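Local coordinates for alpha-catenin-like protein hmp-1 (Caenorhabditis elegans, PDB 5XA5) that binds beta-catenin, cadherin and actin filaments at cell junctions and is required for cell migration and cell shape changes in embryonic body enclosure and elongation, at residues F43-K46 with P47-T51; R84-D87 with L88-A92; R191-A194 with I195-K199. All coordinates share one frame; numbering follows the deposited sequence.

Contact 1 of 3, residues F43-K46 with P47-T51; sequences FPLK and PGQTT
A type II beta turn from Lys-46 to Gln-49 joins the two halves of this contact, in the loop that leads into helix 51-74 of the N-terminal, vinculin-family part of the protein. Its closing bond runs from Gln-49 N to Lys-46 O, 3.0 Å long with an N-H...O angle of 159°. Pro-47 and Gly-48 occupy the turn's corners, and the positive phi of Gly-48 (88°) is one at which a side chain would be jammed against the carbonyl oxygen of Pro-47. Lys-46 and Gln-49 then run side by side, pointing the same way. Bends at chi2 and chi4 fold the lysine chain back along its neighbour, with Lys-46 CG 3.7 Å from Gln-49 CB and Lys-46 NZ 3.6 Å from Gln-49 CG. Leu-45 comes from the other branch of the loop and crosses the glutamine at about a right angle: its CD2 lies 4.0 Å from Gln-49 CG, while its CD1 reaches Gln-49 O at 3.5 Å. Leu-45, Lys-46 and Gln-49 all touch Leu-54 of helix 51-74, so the turn packs against the helix it introduces. Residues of another protein's chain also pack on Leu-45 and Lys-46. The chi2 bend of Gln-49 (59°) curls the amide back over its own backbone, where OE1 accepts Thr-50 N at 2.9 Å. Were this glutamine an alanine, Thr-50 N would probably lose its side-chain acceptor, and a gap would be likely where CG lay between Leu-45 CD2 and Lys-46 NZ. At the helix start, Thr-50 is the N-cap, its OG1 bonded to Gly-53 N.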
ATOM      1  N   PHE A  43      15.077  31.422  -1.789  1.00 33.05           N
ATOM      2  CA  PHE A  43      15.552  31.798  -0.455  1.00 33.32           C
ATOM      3  C   PHE A  43      17.050  31.674  -0.299  1.00 31.41           C
ATOM      4  O   PHE A  43      17.685  30.877  -0.983  1.00 32.37           O
ATOM      5  CB  PHE A  43      14.875  30.920   0.604  1.00 35.59           C
ATOM      6  CG  PHE A  43      13.445  30.717   0.338  1.00 39.96           C
ATOM      7  CD1 PHE A  43      12.572  31.745   0.577  1.00 47.25           C
ATOM      8  CD2 PHE A  43      12.969  29.524  -0.181  1.00 36.03           C
ATOM      9  CE1 PHE A  43      11.262  31.611   0.288  1.00 44.71           C
ATOM     10  CE2 PHE A  43      11.630  29.372  -0.444  1.00 42.14           C
ATOM     11  CZ  PHE A  43      10.776  30.418  -0.202  1.00 39.88           C
ATOM     12  N   PRO A  44      17.625  32.451   0.620  1.00 32.77           N
ATOM     13  CA  PRO A  44      19.041  32.203   0.894  1.00 31.34           C
ATOM     14  C   PRO A  44      19.260  30.866   1.594  1.00 34.06           C
ATOM     15  O   PRO A  44      18.306  30.205   2.013  1.00 35.38           O
ATOM     16  CB  PRO A  44      19.438  33.374   1.791  1.00 43.94           C
ATOM     17  CG  PRO A  44      18.167  33.793   2.448  1.00 44.77           C
ATOM     18  CD  PRO A  44      17.064  33.518   1.468  1.00 42.00           C
ATOM     19  N   LEU A  45      20.520  30.471   1.688  1.00 37.40           N
ATOM     20  CA  LEU A  45      20.910  29.287   2.438  1.00 36.85           C
ATOM     21  C   LEU A  45      20.500  29.422   3.895  1.00 32.80           C
ATOM     22  O   LEU A  45      20.590  30.508   4.470  1.00 40.51           O
ATOM     23  CB  LEU A  45      22.425  29.076   2.348  1.00 37.79           C
ATOM     24  CG  LEU A  45      22.993  28.694   0.981  1.00 37.89           C
ATOM     25  CD1 LEU A  45      24.501  28.853   0.972  1.00 42.62           C
ATOM     26  CD2 LEU A  45      22.599  27.268   0.625  1.00 41.74           C
ATOM     27  N   LYS A  46      20.051  28.325   4.494  1.00 35.90           N
ATOM     28  CA  LYS A  46      19.805  28.329   5.928  1.00 35.82           C
ATOM     29  C   LYS A  46      21.142  28.546   6.629  1.00 43.66           C
ATOM     30  O   LYS A  46      22.199  28.290   6.039  1.00 42.84           O
ATOM     31  CB  LYS A  46      19.128  27.027   6.386  1.00 49.54           C
ATOM     32  CG  LYS A  46      19.490  25.775   5.594  1.00 73.73           C
ATOM     33  CD  LYS A  46      18.233  24.999   5.222  1.00 85.97           C
ATOM     34  CE  LYS A  46      18.548  23.776   4.384  1.00 86.57           C
ATOM     35  NZ  LYS A  46      19.124  24.138   3.073  1.00 84.03           N
ATOM     36  N   PRO A  47      21.111  29.056   7.872  1.00 39.45           N
ATOM     37  CA  PRO A  47      22.368  29.324   8.580  1.00 36.43           C
ATOM     38  C   PRO A  47      23.261  28.090   8.674  1.00 38.13           C
ATOM     39  O   PRO A  47      22.797  27.012   9.060  1.00 38.62           O
ATOM     40  CB  PRO A  47      21.895  29.775   9.961  1.00 43.77           C
ATOM     41  CG  PRO A  47      20.549  30.387   9.692  1.00 41.31           C
ATOM     42  CD  PRO A  47      19.941  29.483   8.660  1.00 49.57           C
ATOM     43  N   GLY A  48      24.519  28.255   8.276  1.00 45.00           N
ATOM     44  CA  GLY A  48      25.493  27.180   8.339  1.00 45.70           C
ATOM     45  C   GLY A  48      25.529  26.281   7.116  1.00 44.41           C
ATOM     46  O   GLY A  48      26.447  25.475   6.958  1.00 37.62           O
ATOM     47  N   GLN A  49      24.531  26.402   6.246  1.00 36.66           N
ATOM     48  CA  GLN A  49      24.453  25.539   5.073  1.00 33.59           C
ATOM     49  C   GLN A  49      25.336  26.065   3.939  1.00 40.30           C
ATOM     50  O   GLN A  49      25.683  27.249   3.909  1.00 37.69           O
ATOM     51  CB  GLN A  49      22.991  25.408   4.610  1.00 34.49           C
ATOM     52  CG  GLN A  49      22.733  24.473   3.414  1.00 35.38           C
ATOM     53  CD  GLN A  49      23.164  23.027   3.651  1.00 46.20           C
ATOM     54  OE1 GLN A  49      24.342  22.735   3.876  1.00 43.68           O
ATOM     55  NE2 GLN A  49      22.200  22.111   3.595  1.00 51.44           N
ATOM     56  N   THR A  50      25.715  25.174   3.025  1.00 36.21           N
ATOM     57  CA  THR A  50      26.440  25.550   1.816  1.00 33.55           C
ATOM     58  C   THR A  50      25.819  24.934   0.579  1.00 37.08           C
ATOM     59  O   THR A  50      25.003  24.015   0.677  1.00 35.30           O
ATOM     60  CB  THR A  50      27.899  25.111   1.869  1.00 40.62           C
ATOM     61  OG1 THR A  50      27.965  23.696   2.086  1.00 41.67           O
ATOM     62  CG2 THR A  50      28.597  25.811   2.989  1.00 41.40           C
ATOM     63  N   THR A  51      26.231  25.420  -0.588  1.00 37.17           N
ATOM     64  CA  THR A  51      25.752  24.837  -1.833  1.00 44.81           C
ATOM     65  C   THR A  51      26.156  23.372  -1.913  1.00 45.58           C
ATOM     66  O   THR A  51      25.349  22.529  -2.293  1.00 42.74           O
ATOM     67  CB  THR A  51      26.280  25.588  -3.054  1.00 42.36           C
ATOM     68  OG1 THR A  51      27.700  25.695  -2.955  1.00 42.53           O
ATOM     69  CG2 THR A  51      25.677  26.983  -3.120  1.00 51.90           C
TER

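Contact 2 of 3, residues R84-D87 with L88-A92; sequences RAID and LLHEA
Ile-86 and His-90, one turn apart near the start of helix 83-112, lie side by side and point the same way. Ile-86 CG2 stands anti to the backbone N, which directs this methyl along the helix to His-90 CE1, 3.7 Å away. The imidazole meets the backbone obliquely: His-90 ND1 is 3.5 Å from Ile-86 O, but at a poor angle for a bond, and that oxygen takes His-90 N at 3.0 Å instead. Four such i to i+4 bonds cross the contact, with N-H...O angles between 151° and 158°, evidence of regular alpha-helix throughout. The buried face is made by Ala-85 and Leu-89. Leu-89 CB sits 3.5 Å from Ile-86 O, and Leu-89 CD1 only grazes Ile-86 CD1 at 4.4 Å. The exposed side is looser. Asp-87 and Glu-91 meet mainly through the backbone, Glu-91 CB lying 3.4 Å from Asp-87 O, and the carboxylate Asp-87 OD1 stays 5.2 Å from His-90 ND1. Among the neighbouring helices, Ala-85, Leu-88 and Leu-89 face helix 117-165 through Ile-144 and Leu-140, whereas Ile-86, Leu-89 and His-90 gather on Ile-73 of helix 51-74.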
ATOM      1  N   ARG A  84       6.729 -11.742  -9.061  1.00 51.74           N
ATOM      2  CA  ARG A  84       6.611 -10.636 -10.006  1.00 60.84           C
ATOM      3  C   ARG A  84       6.256  -9.330  -9.316  1.00 49.54           C
ATOM      4  O   ARG A  84       6.597  -8.263  -9.816  1.00 53.84           O
ATOM      5  CB  ARG A  84       5.563 -10.904 -11.098  1.00 65.97           C
ATOM      6  CG  ARG A  84       5.844 -12.012 -12.106  1.00 74.21           C
ATOM      7  CD  ARG A  84       4.724 -12.104 -13.139  1.00 85.99           C
ATOM      8  NE  ARG A  84       3.668 -12.987 -12.719  1.00 95.27           N
ATOM      9  CZ  ARG A  84       3.561 -14.216 -13.199  1.00 96.81           C
ATOM     10  NH1 ARG A  84       4.377 -14.647 -14.181  1.00 98.02           N
ATOM     11  NH2 ARG A  84       2.609 -15.015 -12.769  1.00 92.59           N
ATOM     12  N   ALA A  85       5.555  -9.411  -8.190  1.00 52.66           N
ATOM     13  CA  ALA A  85       5.190  -8.215  -7.449  1.00 46.68           C
ATOM     14  C   ALA A  85       6.446  -7.577  -6.874  1.00 57.04           C
ATOM     15  O   ALA A  85       6.651  -6.369  -6.998  1.00 51.42           O
ATOM     16  CB  ALA A  85       4.198  -8.553  -6.354  1.00 47.20           C
ATOM     17  N   ILE A  86       7.275  -8.394  -6.234  1.00 48.49           N
ATOM     18  CA  ILE A  86       8.544  -7.933  -5.688  1.00 49.13           C
ATOM     19  C   ILE A  86       9.455  -7.393  -6.791  1.00 63.10           C
ATOM     20  O   ILE A  86      10.197  -6.435  -6.574  1.00 63.72           O
ATOM     21  CB  ILE A  86       9.265  -9.061  -4.923  1.00 50.99           C
ATOM     22  CG1 ILE A  86       8.367  -9.605  -3.809  1.00 52.61           C
ATOM     23  CG2 ILE A  86      10.599  -8.584  -4.367  1.00 53.96           C
ATOM     24  CD1 ILE A  86       8.223  -8.676  -2.618  1.00 45.01           C
ATOM     25  N   ASP A  87       9.393  -8.003  -7.973  1.00 54.46           N
ATOM     26  CA  ASP A  87      10.177  -7.534  -9.116  1.00 57.88           C
ATOM     27  C   ASP A  87       9.776  -6.128  -9.559  1.00 53.09           C
ATOM     28  O   ASP A  87      10.631  -5.313  -9.898  1.00 52.33           O
ATOM     29  CB  ASP A  87      10.041  -8.496 -10.297  1.00 70.50           C
ATOM     30  CG  ASP A  87      10.687  -9.837 -10.032  1.00 79.30           C
ATOM     31  OD1 ASP A  87      11.129 -10.071  -8.888  1.00 83.71           O
ATOM     32  OD2 ASP A  87      10.752 -10.659 -10.969  1.00 80.54           O
ATOM     33  N   LEU A  88       8.478  -5.849  -9.564  1.00 53.82           N
ATOM     34  CA  LEU A  88       8.004  -4.519  -9.922  1.00 53.07           C
ATOM     35  C   LEU A  88       8.494  -3.494  -8.911  1.00 46.08           C
ATOM     36  O   LEU A  88       8.892  -2.387  -9.280  1.00 44.90           O
ATOM     37  CB  LEU A  88       6.478  -4.488 -10.009  1.00 61.97           C
ATOM     38  CG  LEU A  88       5.883  -5.048 -11.300  1.00 63.86           C
ATOM     39  CD1 LEU A  88       4.418  -5.388 -11.099  1.00 63.16           C
ATOM     40  CD2 LEU A  88       6.055  -4.053 -12.434  1.00 66.33           C
ATOM     41  N   LEU A  89       8.463  -3.875  -7.636  1.00 44.57           N
ATOM     42  CA  LEU A  89       8.886  -2.990  -6.553  1.00 40.69           C
ATOM     43  C   LEU A  89      10.352  -2.633  -6.685  1.00 44.83           C
ATOM     44  O   LEU A  89      10.730  -1.480  -6.507  1.00 43.72           O
ATOM     45  CB  LEU A  89       8.633  -3.637  -5.190  1.00 37.87           C
ATOM     46  CG  LEU A  89       7.191  -3.553  -4.695  1.00 47.00           C
ATOM     47  CD1 LEU A  89       6.930  -4.551  -3.577  1.00 43.03           C
ATOM     48  CD2 LEU A  89       6.912  -2.150  -4.222  1.00 38.47           C
ATOM     49  N   HIS A  90      11.179  -3.625  -7.001  1.00 46.53           N
ATOM     50  CA  HIS A  90      12.598  -3.375  -7.170  1.00 42.70           C
ATOM     51  C   HIS A  90      12.842  -2.491  -8.393  1.00 42.75           C
ATOM     52  O   HIS A  90      13.680  -1.591  -8.360  1.00 44.46           O
ATOM     53  CB  HIS A  90      13.365  -4.699  -7.275  1.00 49.49           C
ATOM     54  CG  HIS A  90      13.657  -5.322  -5.944  1.00 56.80           C
ATOM     55  ND1 HIS A  90      13.578  -6.680  -5.718  1.00 64.72           N
ATOM     56  CD2 HIS A  90      14.026  -4.765  -4.766  1.00 66.72           C
ATOM     57  CE1 HIS A  90      13.885  -6.932  -4.458  1.00 66.55           C
ATOM     58  NE2 HIS A  90      14.161  -5.788  -3.858  1.00 65.18           N
ATOM     59  N   GLU A  91      12.081  -2.737  -9.457  1.00 47.27           N
ATOM     60  CA  GLU A  91      12.156  -1.928 -10.671  1.00 42.39           C
ATOM     61  C   GLU A  91      11.797  -0.469 -10.390  1.00 41.89           C
ATOM     62  O   GLU A  91      12.468   0.452 -10.853  1.00 47.69           O
ATOM     63  CB  GLU A  91      11.220  -2.489 -11.739  1.00 58.97           C
ATOM     64  CG  GLU A  91      11.425  -1.907 -13.127  1.00 72.11           C
ATOM     65  CD  GLU A  91      10.472  -2.497 -14.150  1.00 87.11           C
ATOM     66  OE1 GLU A  91       9.516  -3.190 -13.742  1.00 89.22           O
ATOM     67  OE2 GLU A  91      10.681  -2.270 -15.361  1.00 94.71           O
ATOM     68  N   ALA A  92      10.724  -0.269  -9.637  1.00 43.47           N
ATOM     69  CA  ALA A  92      10.269   1.081  -9.314  1.00 44.98           C
ATOM     70  C   ALA A  92      11.251   1.788  -8.396  1.00 48.10           C
ATOM     71  O   ALA A  92      11.464   2.994  -8.514  1.00 42.30           O
ATOM     72  CB  ALA A  92       8.890   1.042  -8.674  1.00 40.36           C
TER

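Contact 3 of 3, residues R191-A194 with I195-K199; sequences RRRA and IDLVK
Arg-193 and Leu-197 cross at about a right angle where helix 169-196 of this helical-bundle domain gives way to a short loop. The arginine leaves with CG anti to the backbone N (chi1 -179°) and bends at chi2, which swings its guanidinium toward the helix end; there Leu-197 CD2 approaches Arg-193 NE obliquely at 3.7 Å. Leu-197 CG also presses on Arg-193 O, 3.3 Å away. Asp-196 is turned quite differently: its carboxylate plane stands 79° from the guanidinium plane, and Asp-196 OD2 remains 4.0 Å from Arg-193 NH1, well out of that plane, so the charges are near without a salt bridge. A water fills the step, accepting from Arg-193 NH1 at 3.0 Å and donating to Asp-196 OD2 at 2.7 Å. Both groups have firmer partners: Asp-142 forms a salt bridge with Arg-193 NH1, and Ser-22 OG and Asn-24 N bond the Asp-196 carboxylate, anchoring it to the start of helix 23-36. Helix 200-229 packs on Leu-197 and Arg-193 through Leu-206. Asp-196 N bonds to Arg-192 O and, weakly, to Arg-193 O, and the next amide, Leu-197 N, bonds three residues back to Ala-194 O at 3.3 Å, the donor 73° above the carbonyl plane.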
ATOM      1  N   ARG A 191     -10.762  -2.725   8.299  1.00 25.26           N
ATOM      2  CA  ARG A 191     -11.269  -1.480   8.884  1.00 27.14           C
ATOM      3  C   ARG A 191     -10.299  -0.332   8.644  1.00 27.27           C
ATOM      4  O   ARG A 191     -10.716   0.798   8.342  1.00 27.70           O
ATOM      5  CB  ARG A 191     -11.519  -1.662  10.379  1.00 30.98           C
ATOM      6  CG  ARG A 191     -12.826  -2.346  10.701  1.00 46.47           C
ATOM      7  CD  ARG A 191     -12.941  -2.636  12.184  1.00 62.95           C
ATOM      8  NE  ARG A 191     -14.214  -3.269  12.511  1.00 72.98           N
ATOM      9  CZ  ARG A 191     -15.045  -2.823  13.448  1.00 79.04           C
ATOM     10  NH1 ARG A 191     -14.733  -1.741  14.149  1.00 80.08           N
ATOM     11  NH2 ARG A 191     -16.187  -3.455  13.682  1.00 74.90           N
ATOM     12  N   ARG A 192      -9.009  -0.606   8.791  1.00 27.97           N
ATOM     13  CA  ARG A 192      -7.999   0.437   8.580  1.00 24.66           C
ATOM     14  C   ARG A 192      -7.937   0.828   7.112  1.00 28.51           C
ATOM     15  O   ARG A 192      -7.810   2.013   6.791  1.00 27.91           O
ATOM     16  CB  ARG A 192      -6.624  -0.012   9.074  1.00 31.98           C
ATOM     17  CG  ARG A 192      -6.580  -0.261  10.577  1.00 32.82           C
ATOM     18  CD  ARG A 192      -5.208  -0.732  11.043  1.00 50.96           C
ATOM     19  NE  ARG A 192      -4.252   0.366  11.141  1.00 76.89           N
ATOM     20  CZ  ARG A 192      -3.097   0.420  10.486  1.00 89.51           C
ATOM     21  NH1 ARG A 192      -2.745  -0.567   9.673  1.00 97.20           N
ATOM     22  NH2 ARG A 192      -2.294   1.462  10.646  1.00 88.66           N
ATOM     23  N   ARG A 193      -8.050  -0.161   6.226  1.00 23.36           N
ATOM     24  CA  ARG A 193      -8.081   0.126   4.797  1.00 25.46           C
ATOM     25  C   ARG A 193      -9.280   1.003   4.454  1.00 27.10           C
ATOM     26  O   ARG A 193      -9.176   1.941   3.654  1.00 25.97           O
ATOM     27  CB  ARG A 193      -8.116  -1.181   3.983  1.00 22.98           C
ATOM     28  CG  ARG A 193      -8.127  -0.963   2.484  1.00 22.16           C
ATOM     29  CD  ARG A 193      -6.868  -0.246   2.086  1.00 26.00           C
ATOM     30  NE  ARG A 193      -6.803  -0.044   0.645  1.00 27.16           N
ATOM     31  CZ  ARG A 193      -5.765   0.530   0.041  1.00 27.57           C
ATOM     32  NH1 ARG A 193      -4.726   0.938   0.761  1.00 27.43           N
ATOM     33  NH2 ARG A 193      -5.782   0.716  -1.268  1.00 27.56           N
ATOM     34  N   ALA A 194     -10.429   0.696   5.053  1.00 24.54           N
ATOM     35  CA  ALA A 194     -11.628   1.467   4.787  1.00 26.92           C
ATOM     36  C   ALA A 194     -11.443   2.943   5.134  1.00 25.87           C
ATOM     37  O   ALA A 194     -11.873   3.812   4.388  1.00 28.14           O
ATOM     38  CB  ALA A 194     -12.798   0.887   5.558  1.00 27.47           C
ATOM     39  N   ILE A 195     -10.802   3.216   6.266  1.00 26.31           N
ATOM     40  CA  ILE A 195     -10.523   4.594   6.697  1.00 25.76           C
ATOM     41  C   ILE A 195      -9.589   5.330   5.713  1.00 27.96           C
ATOM     42  O   ILE A 195      -9.685   6.548   5.525  1.00 28.74           O
ATOM     43  CB  ILE A 195      -9.898   4.584   8.123  1.00 31.49           C
ATOM     44  CG1 ILE A 195     -10.954   4.184   9.153  1.00 37.49           C
ATOM     45  CG2 ILE A 195      -9.282   5.935   8.485  1.00 32.05           C
ATOM     46  CD1 ILE A 195     -10.401   4.012  10.546  1.00 42.45           C
ATOM     47  N   ASP A 196      -8.710   4.574   5.062  1.00 26.50           N
ATOM     48  CA  ASP A 196      -7.717   5.148   4.159  1.00 23.97           C
ATOM     49  C   ASP A 196      -8.226   5.237   2.713  1.00 26.36           C
ATOM     50  O   ASP A 196      -7.547   5.797   1.858  1.00 27.72           O
ATOM     51  CB  ASP A 196      -6.432   4.309   4.227  1.00 26.31           C
ATOM     52  CG  ASP A 196      -5.226   4.988   3.587  1.00 29.89           C
ATOM     53  OD1 ASP A 196      -5.101   6.231   3.657  1.00 27.21           O
ATOM     54  OD2 ASP A 196      -4.380   4.256   3.031  1.00 32.66           O
ATOM     55  N   LEU A 197      -9.394   4.661   2.413  1.00 25.61           N
ATOM     56  CA  LEU A 197      -9.862   4.671   1.022  1.00 25.26           C
ATOM     57  C   LEU A 197     -10.312   6.055   0.548  1.00 26.20           C
ATOM     58  O   LEU A 197     -11.044   6.771   1.242  1.00 28.77           O
ATOM     59  CB  LEU A 197     -11.009   3.673   0.828  1.00 25.11           C
ATOM     60  CG  LEU A 197     -10.544   2.229   0.716  1.00 24.49           C
ATOM     61  CD1 LEU A 197     -11.757   1.279   0.604  1.00 24.43           C
ATOM     62  CD2 LEU A 197      -9.617   2.039  -0.478  1.00 31.98           C
ATOM     63  N   VAL A 198      -9.886   6.402  -0.661  1.00 26.73           N
ATOM     64  CA  VAL A 198     -10.213   7.678  -1.278  1.00 28.10           C
ATOM     65  C   VAL A 198     -11.697   7.783  -1.612  1.00 28.28           C
ATOM     66  O   VAL A 198     -12.345   8.760  -1.254  1.00 28.04           O
ATOM     67  CB  VAL A 198      -9.355   7.901  -2.562  1.00 27.33           C
ATOM     68  CG1 VAL A 198      -9.882   9.077  -3.376  1.00 32.33           C
ATOM     69  CG2 VAL A 198      -7.876   8.061  -2.193  1.00 27.41           C
ATOM     70  N   LYS A 199     -12.237   6.773  -2.290  1.00 29.94           N
ATOM     71  CA  LYS A 199     -13.637   6.820  -2.722  1.00 39.07           C
ATOM     72  C   LYS A 199     -14.593   6.266  -1.664  1.00 36.58           C
ATOM     73  O   LYS A 199     -14.481   5.106  -1.278  1.00 33.12           O
ATOM     74  CB  LYS A 199     -13.802   6.053  -4.032  1.00 39.87           C
ATOM     75  CG  LYS A 199     -12.814   6.463  -5.110  1.00 50.31           C
ATOM     76  CD  LYS A 199     -13.375   6.226  -6.494  1.00 50.48           C
ATOM     77  CE  LYS A 199     -12.748   7.174  -7.496  1.00 46.89           C
ATOM     78  NZ  LYS A 199     -13.499   7.208  -8.779  1.00 62.03           N
TER
HETATM   79  O   HOH W   1      -4.475   1.621   3.627  1.00 32.64           O
HETATM   80  O   HOH W   2     -12.350   6.537   3.465  1.00 28.16           O

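Along the chain the three contacts come strictly in series; none nests within or crosses another, since each joins consecutive residues. Contact 1 turns the loop between helix 23-36 and helix 51-74, its centre about 38 Å from the centre of the chain, at one end of the elongated molecule. Contact 2 closes no loop: it is the first turns of helix 83-112, set against helices 51-74 and 117-165. Contact 3 ends helix 169-196 before helix 200-229 and ties that junction to helices 23-36 and 117-165. Contacts 2 and 3 do not touch, their nearest atoms being about 13 Å apart, but helix 117-165 packs against both. Helix 51-74 likewise links contact 1 to contact 2.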